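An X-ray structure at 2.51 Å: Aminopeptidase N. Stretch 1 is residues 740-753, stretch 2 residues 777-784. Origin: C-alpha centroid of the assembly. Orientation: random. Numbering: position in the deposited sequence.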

ATOM      1  N   GLU A 740       5.769   1.042  26.542  1.00 70.05           N
ATOM      2  CA  GLU A 740       5.191   0.827  25.213  1.00 76.02           C
ATOM      3  C   GLU A 740       6.267   0.884  24.125  1.00 75.05           C
ATOM      4  O   GLU A 740       6.785   1.955  23.819  1.00 64.09           O
ATOM      5  CB  GLU A 740       4.101   1.857  24.945  1.00 69.52           C
ATOM      6  N   ASP A 741       6.594  -0.271  23.545  1.00 84.84           N
ATOM      7  CA  ASP A 741       7.636  -0.366  22.512  1.00 78.22           C
ATOM      8  C   ASP A 741       7.315   0.437  21.257  1.00 77.50           C
ATOM      9  O   ASP A 741       8.172   1.164  20.748  1.00 73.71           O
ATOM     10  CB  ASP A 741       7.877  -1.827  22.117  1.00 85.37           C
ATOM     11  CG  ASP A 741       8.843  -2.524  23.041  1.00 88.93           C
ATOM     12  OD1 ASP A 741       9.989  -2.045  23.164  1.00 74.69           O
ATOM     13  OD2 ASP A 741       8.458  -3.555  23.634  1.00102.63           O
ATOM     14  N   LEU A 742       6.087   0.300  20.766  1.00 72.63           N
ATOM     15  CA  LEU A 742       5.649   1.002  19.553  1.00 65.52           C
ATOM     16  C   LEU A 742       5.880   2.505  19.680  1.00 57.32           C
ATOM     17  O   LEU A 742       6.269   3.163  18.715  1.00 57.38           O
ATOM     18  CB  LEU A 742       4.166   0.726  19.261  1.00 72.00           C
ATOM     19  CG  LEU A 742       3.813  -0.587  18.550  1.00 93.14           C
ATOM     20  CD1 LEU A 742       4.213  -1.814  19.359  1.00105.78           C
ATOM     21  CD2 LEU A 742       2.324  -0.631  18.235  1.00105.90           C
ATOM     22  N   VAL A 743       5.654   3.029  20.882  1.00 54.72           N
ATOM     23  CA  VAL A 743       5.792   4.457  21.173  1.00 51.36           C
ATOM     24  C   VAL A 743       7.260   4.867  21.340  1.00 55.43           C
ATOM     25  O   VAL A 743       7.637   5.991  20.996  1.00 49.52           O
ATOM     26  CB  VAL A 743       4.992   4.834  22.443  1.00 49.86           C
ATOM     27  CG1 VAL A 743       5.114   6.324  22.751  1.00 46.38           C
ATOM     28  CG2 VAL A 743       3.530   4.434  22.282  1.00 52.21           C
ATOM     29  N   VAL A 744       8.083   3.960  21.869  1.00 60.59           N
ATOM     30  CA  VAL A 744       9.527   4.202  21.986  1.00 61.70           C
ATOM     31  C   VAL A 744      10.148   4.345  20.595  1.00 52.13           C
ATOM     32  O   VAL A 744      11.048   5.154  20.394  1.00 52.37           O
ATOM     33  CB  VAL A 744      10.255   3.078  22.766  1.00 65.11           C
ATOM     34  CG1 VAL A 744      11.761   3.309  22.772  1.00 73.67           C
ATOM     35  CG2 VAL A 744       9.744   2.985  24.197  1.00 62.99           C
ATOM     36  N   ASN A 745       9.662   3.558  19.639  1.00 54.02           N
ATOM     37  CA  ASN A 745      10.097   3.686  18.248  1.00 56.25           C
ATOM     38  C   ASN A 745       9.874   5.101  17.716  1.00 62.25           C
ATOM     39  O   ASN A 745      10.752   5.679  17.074  1.00 65.08           O
ATOM     40  CB  ASN A 745       9.370   2.668  17.359  1.00 57.92           C
ATOM     41  CG  ASN A 745       9.824   1.239  17.610  1.00 58.10           C
ATOM     42  OD1 ASN A 745      10.668   0.981  18.472  1.00 51.52           O
ATOM     43  ND2 ASN A 745       9.264   0.300  16.852  1.00 58.92           N
ATOM     44  N   LYS A 746       8.701   5.659  18.010  1.00 60.20           N
ATOM     45  CA  LYS A 746       8.376   7.028  17.620  1.00 53.54           C
ATOM     46  C   LYS A 746       9.270   8.035  18.349  1.00 49.59           C
ATOM     47  O   LYS A 746       9.615   9.083  17.801  1.00 45.79           O
ATOM     48  CB  LYS A 746       6.899   7.322  17.897  1.00 64.04           C
ATOM     49  CG  LYS A 746       5.942   6.412  17.135  1.00 80.61           C
ATOM     50  CD  LYS A 746       4.501   6.889  17.218  1.00 86.43           C
ATOM     51  CE  LYS A 746       3.597   6.050  16.328  1.00 84.15           C
ATOM     52  NZ  LYS A 746       2.331   6.756  15.993  1.00 90.82           N
ATOM     53  N   TRP A 747       9.638   7.708  19.585  1.00 43.75           N
ATOM     54  CA  TRP A 747      10.583   8.511  20.357  1.00 41.87           C
ATOM     55  C   TRP A 747      11.949   8.574  19.664  1.00 43.10           C
ATOM     56  O   TRP A 747      12.575   9.638  19.594  1.00 40.32           O
ATOM     57  CB  TRP A 747      10.707   7.932  21.765  1.00 38.60           C
ATOM     58  CG  TRP A 747      11.620   8.674  22.681  1.00 41.96           C
ATOM     59  CD1 TRP A 747      11.425   9.919  23.215  1.00 43.89           C
ATOM     60  CD2 TRP A 747      12.861   8.200  23.207  1.00 47.02           C
ATOM     61  NE1 TRP A 747      12.481  10.255  24.030  1.00 43.99           N
ATOM     62  CE2 TRP A 747      13.375   9.216  24.045  1.00 49.47           C
ATOM     63  CE3 TRP A 747      13.596   7.017  23.046  1.00 45.21           C
ATOM     64  CZ2 TRP A 747      14.592   9.085  24.718  1.00 48.57           C
ATOM     65  CZ3 TRP A 747      14.800   6.887  23.716  1.00 43.41           C
ATOM     66  CH2 TRP A 747      15.288   7.917  24.542  1.00 45.76           C
ATOM     67  N   LEU A 748      12.396   7.434  19.143  1.00 44.88           N
ATOM     68  CA  LEU A 748      13.650   7.358  18.392  1.00 45.50           C
ATOM     69  C   LEU A 748      13.544   8.130  17.080  1.00 48.99           C
ATOM     70  O   LEU A 748      14.400   8.962  16.767  1.00 51.67           O
ATOM     71  CB  LEU A 748      14.013   5.900  18.091  1.00 45.79           C
ATOM     72  CG  LEU A 748      14.315   4.992  19.286  1.00 45.67           C
ATOM     73  CD1 LEU A 748      14.271   3.530  18.870  1.00 46.23           C
ATOM     74  CD2 LEU A 748      15.662   5.337  19.908  1.00 45.19           C
ATOM     75  N   LEU A 749      12.485   7.849  16.323  1.00 49.16           N
ATOM     76  CA  LEU A 749      12.254   8.496  15.033  1.00 44.63           C
ATOM     77  C   LEU A 749      12.213  10.006  15.170  1.00 44.65           C
ATOM     78  O   LEU A 749      12.799  10.710  14.361  1.00 46.15           O
ATOM     79  CB  LEU A 749      10.949   7.997  14.406  1.00 46.81           C
ATOM     80  CG  LEU A 749      10.514   8.603  13.064  1.00 48.15           C
ATOM     81  CD1 LEU A 749      11.628   8.555  12.031  1.00 45.81           C
ATOM     82  CD2 LEU A 749       9.283   7.877  12.540  1.00 49.43           C
ATOM     83  N   SER A 750      11.525  10.496  16.199  1.00 52.36           N
ATOM     84  CA  SER A 750      11.403  11.937  16.435  1.00 52.64           C
ATOM     85  C   SER A 750      12.761  12.578  16.675  1.00 50.73           C
ATOM     86  O   SER A 750      13.057  13.640  16.122  1.00 61.92           O
ATOM     87  CB  SER A 750      10.489  12.219  17.631  1.00 53.84           C
ATOM     88  OG  SER A 750       9.151  11.870  17.341  1.00 50.35           O
ATOM     89  N   GLN A 751      13.579  11.931  17.501  1.00 47.23           N
ATOM     90  CA  GLN A 751      14.940  12.401  17.761  1.00 48.08           C
ATOM     91  C   GLN A 751      15.792  12.356  16.491  1.00 51.80           C
ATOM     92  O   GLN A 751      16.504  13.314  16.180  1.00 47.75           O
ATOM     93  CB  GLN A 751      15.590  11.577  18.870  1.00 43.01           C
ATOM     94  CG  GLN A 751      15.094  11.927  20.261  1.00 46.64           C
ATOM     95  CD  GLN A 751      15.496  10.895  21.297  1.00 55.98           C
ATOM     96  OE1 GLN A 751      16.324  11.163  22.169  1.00 56.26           O
ATOM     97  NE2 GLN A 751      14.921   9.700  21.194  1.00 56.34           N
ATOM     98  N   ALA A 752      15.692  11.250  15.753  1.00 48.14           N
ATOM     99  CA  ALA A 752      16.390  11.090  14.474  1.00 49.53           C
ATOM    100  C   ALA A 752      16.075  12.210  13.485  1.00 49.64           C
ATOM    101  O   ALA A 752      16.922  12.576  12.667  1.00 50.02           O
ATOM    102  CB  ALA A 752      16.049   9.742  13.854  1.00 51.66           C
ATOM    103  N   GLN A 753      14.859  12.745  13.568  1.00 47.01           N
ATOM    104  CA  GLN A 753      14.382  13.776  12.649  1.00 48.77           C
ATOM    105  C   GLN A 753      14.663  15.213  13.113  1.00 47.68           C
ATOM    106  O   GLN A 753      14.254  16.160  12.442  1.00 48.56           O
ATOM    107  CB  GLN A 753      12.875  13.602  12.430  1.00 55.26           C
ATOM    108  CG  GLN A 753      12.471  12.241  11.871  1.00 58.79           C
ATOM    109  CD  GLN A 753      12.311  12.223  10.363  1.00 64.81           C
ATOM    110  OE1 GLN A 753      11.639  13.080   9.786  1.00 76.62           O
ATOM    111  NE2 GLN A 753      12.909  11.228   9.718  1.00 67.66           N
ATOM    112  N   PRO A 777      14.514  -5.160  13.844  1.00 59.72           N
ATOM    113  CA  PRO A 777      14.477  -4.375  12.599  1.00 56.63           C
ATOM    114  C   PRO A 777      13.590  -3.128  12.645  1.00 58.03           C
ATOM    115  O   PRO A 777      13.850  -2.157  11.930  1.00 53.65           O
ATOM    116  CB  PRO A 777      13.933  -5.374  11.568  1.00 59.17           C
ATOM    117  CG  PRO A 777      13.183  -6.382  12.363  1.00 63.85           C
ATOM    118  CD  PRO A 777      13.915  -6.498  13.665  1.00 62.59           C
ATOM    119  N   ASN A 778      12.550  -3.159  13.471  1.00 59.65           N
ATOM    120  CA  ASN A 778      11.651  -2.019  13.617  1.00 54.40           C
ATOM    121  C   ASN A 778      12.364  -0.824  14.242  1.00 51.13           C
ATOM    122  O   ASN A 778      12.072   0.324  13.913  1.00 51.93           O
ATOM    123  CB  ASN A 778      10.434  -2.411  14.457  1.00 56.87           C
ATOM    124  CG  ASN A 778       9.545  -3.418  13.754  1.00 56.56           C
ATOM    125  OD1 ASN A 778       8.992  -3.130  12.696  1.00 55.25           O
ATOM    126  ND2 ASN A 778       9.411  -4.606  14.333  1.00 59.98           N
ATOM    127  N   LYS A 779      13.306  -1.103  15.135  1.00 48.45           N
ATOM    128  CA  LYS A 779      14.090  -0.057  15.779  1.00 50.31           C
ATOM    129  C   LYS A 779      15.154   0.491  14.828  1.00 48.25           C
ATOM    130  O   LYS A 779      15.574   1.646  14.946  1.00 49.54           O
ATOM    131  CB  LYS A 779      14.737  -0.590  17.055  1.00 54.70           C
ATOM    132  CG  LYS A 779      13.742  -1.237  18.006  1.00 58.00           C
ATOM    133  CD  LYS A 779      14.213  -1.202  19.449  1.00 60.99           C
ATOM    134  CE  LYS A 779      13.174  -1.805  20.383  1.00 60.67           C
ATOM    135  NZ  LYS A 779      13.151  -1.111  21.697  1.00 60.09           N
ATOM    136  N   VAL A 780      15.580  -0.344  13.888  1.00 44.95           N
ATOM    137  CA  VAL A 780      16.525   0.069  12.857  1.00 45.26           C
ATOM    138  C   VAL A 780      15.866   1.032  11.861  1.00 42.69           C
ATOM    139  O   VAL A 780      16.501   1.985  11.419  1.00 41.14           O
ATOM    140  CB  VAL A 780      17.121  -1.154  12.115  1.00 47.59           C
ATOM    141  CG1 VAL A 780      17.996  -0.715  10.947  1.00 50.10           C
ATOM    142  CG2 VAL A 780      17.918  -2.028  13.080  1.00 46.67           C
ATOM    143  N   TYR A 781      14.601   0.788  11.519  1.00 44.08           N
ATOM    144  CA  TYR A 781      13.867   1.681  10.604  1.00 48.30           C
ATOM    145  C   TYR A 781      13.525   3.002  11.285  1.00 47.30           C
ATOM    146  O   TYR A 781      13.470   4.051  10.639  1.00 48.68           O
ATOM    147  CB  TYR A 781      12.581   1.025  10.082  1.00 48.72           C
ATOM    148  CG  TYR A 781      12.771  -0.350   9.474  1.00 57.76           C
ATOM    149  CD1 TYR A 781      13.907  -0.658   8.721  1.00 60.71           C
ATOM    150  CD2 TYR A 781      11.809  -1.343   9.637  1.00 64.23           C
ATOM    151  CE1 TYR A 781      14.080  -1.913   8.165  1.00 61.26           C
ATOM    152  CE2 TYR A 781      11.974  -2.604   9.082  1.00 66.42           C
ATOM    153  CZ  TYR A 781      13.111  -2.882   8.347  1.00 63.78           C
ATOM    154  OH  TYR A 781      13.284  -4.128   7.792  1.00 75.86           O
ATOM    155  N   SER A 782      13.290   2.938  12.591  1.00 48.25           N
ATOM    156  CA  SER A 782      13.018   4.126  13.385  1.00 46.25           C
ATOM    157  C   SER A 782      14.240   5.027  13.471  1.00 43.96           C
ATOM    158  O   SER A 782      14.197   6.171  13.023  1.00 43.89           O
ATOM    159  CB  SER A 782      12.569   3.737  14.795  1.00 45.66           C
ATOM    160  OG  SER A 782      11.358   3.008  14.747  1.00 48.81           O
ATOM    161  N   LEU A 783      15.326   4.504  14.037  1.00 43.13           N
ATOM    162  CA  LEU A 783      16.504   5.319  14.319  1.00 43.27           C
ATOM    163  C   LEU A 783      17.352   5.575  13.075  1.00 45.51           C
ATOM    164  O   LEU A 783      17.646   6.727  12.752  1.00 44.04           O
ATOM    165  CB  LEU A 783      17.367   4.670  15.403  1.00 44.34           C
ATOM    166  CG  LEU A 783      18.537   5.537  15.891  1.00 45.33           C
ATOM    167  CD1 LEU A 783      18.027   6.785  16.598  1.00 46.42           C
ATOM    168  CD2 LEU A 783      19.459   4.740  16.799  1.00 47.26           C
ATOM    169  N   ILE A 784      17.749   4.503  12.388  1.00 44.75           N
ATOM    170  CA  ILE A 784      18.673   4.623  11.259  1.00 44.15           C
ATOM    171  C   ILE A 784      17.944   5.089   9.997  1.00 44.46           C
ATOM    172  O   ILE A 784      18.385   6.030   9.334  1.00 44.54           O
ATOM    173  CB  ILE A 784      19.425   3.301  10.981  1.00 47.99           C
ATOM    174  CG1 ILE A 784      20.115   2.776  12.255  1.00 48.44           C
ATOM    175  CG2 ILE A 784      20.434   3.485   9.849  1.00 53.26           C
ATOM    176  CD1 ILE A 784      21.046   3.758  12.939  1.00 44.68           C
TER

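The contact is a close, nearly parallel packing of two helices from one chain, held by close packing of Ser782, apolar side chains and the carbon portions of polar ones, with a single long salt bridge and no hydrogen bond crossing between them. Helix 741-752 and helix 777-784 run in the same general direction, their N-to-C vectors 26° apart, and their axes approach to 7.6 Å. Together the two stretches bury 451 Å² against each other.

Ser782 is the residue around which the close approach is organised. Ser782 CA lies 4.7 Å from Leu749 CA, a spacing that leaves little room for side chains between the backbones at this level. Leu749 CA sits 3.6 Å from the carbonyl O of Ser782, while the leucine side chain leaves its backbone sideways to the partner helix. The hydroxyl of Ser782 does not bond across the gap. With chi1 in the m well, Ser782 OG donates to the carbonyl O of Asn778 one turn earlier, at 2.9 Å, so that its polar group is satisfied within its own helix. Ser782 OG also lies 3.3 Å from Asn745 CB, and Ser782 CB meets Leu748 CB at 4.2 Å.

Further along both helices the contact becomes apolar. Leu748 directs its CA-to-CB bond toward the second helix, and Leu748 CD2 reaches within 4.3 Å of Leu783 CD1. One turn later, Ala752 also points toward the partner. Ala752 CB is 4.5 Å from the same Leu783 CD1, which thus touches side chains from two successive turns of the first helix. Ala752 CB also lies close to the opposing main chain, 3.6 Å from Leu783 O and 4.1 Å from Ser782 O. All three residues of this cluster, Leu748, Ala752 and Leu783, are buried.

Toward the N-terminal ends the character changes to polar side chains lying against the carbon atoms of other polar ones. The amide of Asn745 spans two residues of the second helix: Asn745 ND2 is 3.8 Å from Asn778 CB, and Asn745 OD1 is 3.8 Å from Lys779 CG. These are van der Waals contacts, in which the amide packs against carbon atoms. Lys779 leaves its backbone sideways, but its end comes nearer to the first helix and brings Lys779 NZ to 3.6 Å from Asp741 OD1. This is a salt bridge, but a long one, and NZ is also hydrogen-bonded elsewhere in the structure. Asp741, the first residue of its helix, is exposed.

With no hydrogen bond between the stretches and one long salt bridge, association across the interface rests mainly on close packing.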